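Local structure of mandelate racemase / muconate lactonizing enzyme family protein (4DXK) at residues L6-R10 with E42-H46. The protein is of unproven substrate but belongs to the mandelate racemase subgroup of the enolase superfamily, and probably acts as a metal-dependent lyase or isomerase. Residues are numbered along the deposited sequence; the frame is centred on the assembly and turned at random.
Sequences LETVR and ETYVH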
loop_
_atom_site.group_PDB
_atom_site.type_symbol
_atom_site.label_atom_id
_atom_site.label_comp_id
_atom_site.label_asym_id
_atom_site.label_seq_id
_atom_site.Cartn_x
_atom_site.Cartn_y
_atom_site.Cartn_z
ATOM N N LEU A 6 20.560 3.515 46.567
ATOM C CA LEU A 6 19.280 3.050 46.053
ATOM C C LEU A 6 18.653 2.160 47.095
ATOM O O LEU A 6 19.273 1.196 47.565
ATOM C CB LEU A 6 19.432 2.237 44.772
ATOM C CG LEU A 6 19.869 2.911 43.484
ATOM C CD1 LEU A 6 19.555 1.992 42.296
ATOM C CD2 LEU A 6 19.218 4.283 43.326
ATOM N N GLU A 7 17.418 2.472 47.454
ATOM C CA GLU A 7 16.695 1.733 48.475
ATOM C C GLU A 7 15.432 1.168 47.842
ATOM O O GLU A 7 14.719 1.880 47.129
ATOM C CB GLU A 7 16.346 2.669 49.636
ATOM C CG GLU A 7 15.413 2.068 50.674
ATOM C CD GLU A 7 15.028 3.061 51.757
ATOM O OE1 GLU A 7 15.316 4.270 51.613
ATOM O OE2 GLU A 7 14.429 2.634 52.761
ATOM N N THR A 8 15.156 -0.106 48.078
ATOM C CA THR A 8 13.880 -0.674 47.678
ATOM C C THR A 8 13.074 -1.034 48.916
ATOM O O THR A 8 13.635 -1.446 49.936
ATOM C CB THR A 8 14.060 -1.908 46.796
ATOM O OG1 THR A 8 15.005 -2.795 47.407
ATOM C CG2 THR A 8 14.560 -1.505 45.411
ATOM N N VAL A 9 11.756 -0.881 48.820
ATOM C CA VAL A 9 10.848 -1.137 49.932
ATOM C C VAL A 9 9.696 -1.990 49.433
ATOM O O VAL A 9 9.108 -1.704 48.381
ATOM C CB VAL A 9 10.280 0.179 50.504
ATOM C CG1 VAL A 9 9.379 -0.093 51.702
ATOM C CG2 VAL A 9 11.400 1.124 50.892
ATOM N N ARG A 10 9.383 -3.034 50.196
ATOM C CA ARG A 10 8.220 -3.872 49.941
ATOM C C ARG A 10 7.420 -4.024 51.225
ATOM O O ARG A 10 7.959 -3.873 52.328
ATOM C CB ARG A 10 8.622 -5.257 49.421
ATOM C CG ARG A 10 9.217 -5.223 48.022
ATOM C CD ARG A 10 9.480 -6.611 47.444
ATOM N NE ARG A 10 10.566 -7.308 48.128
ATOM C CZ ARG A 10 10.397 -8.315 48.977
ATOM N NH1 ARG A 10 9.176 -8.757 49.254
ATOM N NH2 ARG A 10 11.449 -8.881 49.550
ATOM N N GLU A 42 12.879 -5.789 42.285
ATOM C CA GLU A 42 13.811 -5.394 43.333
ATOM C C GLU A 42 15.210 -5.950 43.073
ATOM O O GLU A 42 16.209 -5.232 43.198
ATOM C CB GLU A 42 13.318 -5.837 44.705
ATOM C CG GLU A 42 14.333 -5.608 45.823
ATOM C CD GLU A 42 13.743 -5.895 47.171
ATOM O OE1 GLU A 42 13.269 -7.033 47.385
ATOM O OE2 GLU A 42 13.743 -4.975 48.011
ATOM N N THR A 43 15.291 -7.231 42.722
ATOM C CA THR A 43 16.593 -7.823 42.436
ATOM C C THR A 43 17.277 -7.060 41.303
ATOM O O THR A 43 18.475 -6.775 41.355
ATOM C CB THR A 43 16.461 -9.306 42.068
ATOM O OG1 THR A 43 15.898 -10.014 43.175
ATOM C CG2 THR A 43 17.820 -9.906 41.740
ATOM N N TYR A 44 16.505 -6.728 40.274
ATOM C CA TYR A 44 17.018 -5.984 39.129
ATOM C C TYR A 44 17.532 -4.594 39.514
ATOM O O TYR A 44 18.580 -4.152 39.031
ATOM C CB TYR A 44 15.936 -5.870 38.050
ATOM C CG TYR A 44 16.270 -4.879 36.956
ATOM C CD1 TYR A 44 17.099 -5.233 35.896
ATOM C CD2 TYR A 44 15.780 -3.584 36.996
ATOM C CE1 TYR A 44 17.415 -4.326 34.908
ATOM C CE2 TYR A 44 16.094 -2.663 36.005
ATOM C CZ TYR A 44 16.913 -3.046 34.962
ATOM O OH TYR A 44 17.227 -2.164 33.954
ATOM N N VAL A 45 16.794 -3.895 40.367
ATOM C CA VAL A 45 17.218 -2.567 40.792
ATOM C C VAL A 45 18.622 -2.613 41.392
ATOM O O VAL A 45 19.465 -1.778 41.064
ATOM C CB VAL A 45 16.211 -1.956 41.782
ATOM C CG1 VAL A 45 16.758 -0.694 42.410
ATOM C CG2 VAL A 45 14.892 -1.663 41.076
ATOM N N HIS A 46 18.881 -3.613 42.228
ATOM C CA HIS A 46 20.192 -3.731 42.854
ATOM C C HIS A 46 21.246 -4.386 41.961
ATOM O O HIS A 46 22.412 -4.013 42.024
ATOM C CB HIS A 46 20.072 -4.436 44.203
ATOM C CG HIS A 46 19.203 -3.694 45.161
ATOM N ND1 HIS A 46 19.631 -2.564 45.826
ATOM C CD2 HIS A 46 17.911 -3.880 45.522
ATOM C CE1 HIS A 46 18.644 -2.098 46.571
ATOM N NE2 HIS A 46 17.590 -2.876 46.402
#
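The hydroxyl OG1 of Thr-8 is held by two residues of the facing helix: it accepts a bond from NE2 of His-46 at 2.8 Å and donates one to OE2 of Glu-42 at 2.6 Å. The contact lies in the N-terminal capping domain of the enolase superfamily, where helix 38-53 packs on the antiparallel sheet that contains strand 3-11; the two segments run antiparallel, with axes 9.1 Å apart at closest approach. OG1 sits in the imidazole plane, at the ring edge, and meets OE2 through the anti lone pair of that oxygen. Turning OG1 between the backbone N and the carbonyl carbon (chi1 49°) aims it at both partners. ND1 of His-46 bonds Ser-395 OG on the neighbouring strand 390-396, so both ring nitrogens are engaged and the ring's rotation is fixed. Beside the polar row, CG1 of Val-45 meets CG2 of Thr-8 tip to tip at 3.8 Å and also touches CD1 of Leu-6, whose side chain continues the apolar packing onto Ile-49 and Phe-87. Glu-42, extended from the helix, uses its second oxygen for a salt bridge: NE of Arg-10 reaches OE1 at 2.8 Å with an N-H...O angle of 160°. The guanidinium and carboxylate planes are perpendicular, and NE approaches OE1 from above the carboxylate plane, while NH2 of Arg-10 adds a weak hydrogen bond to OE1 of Glu-42 at 3.4 Å.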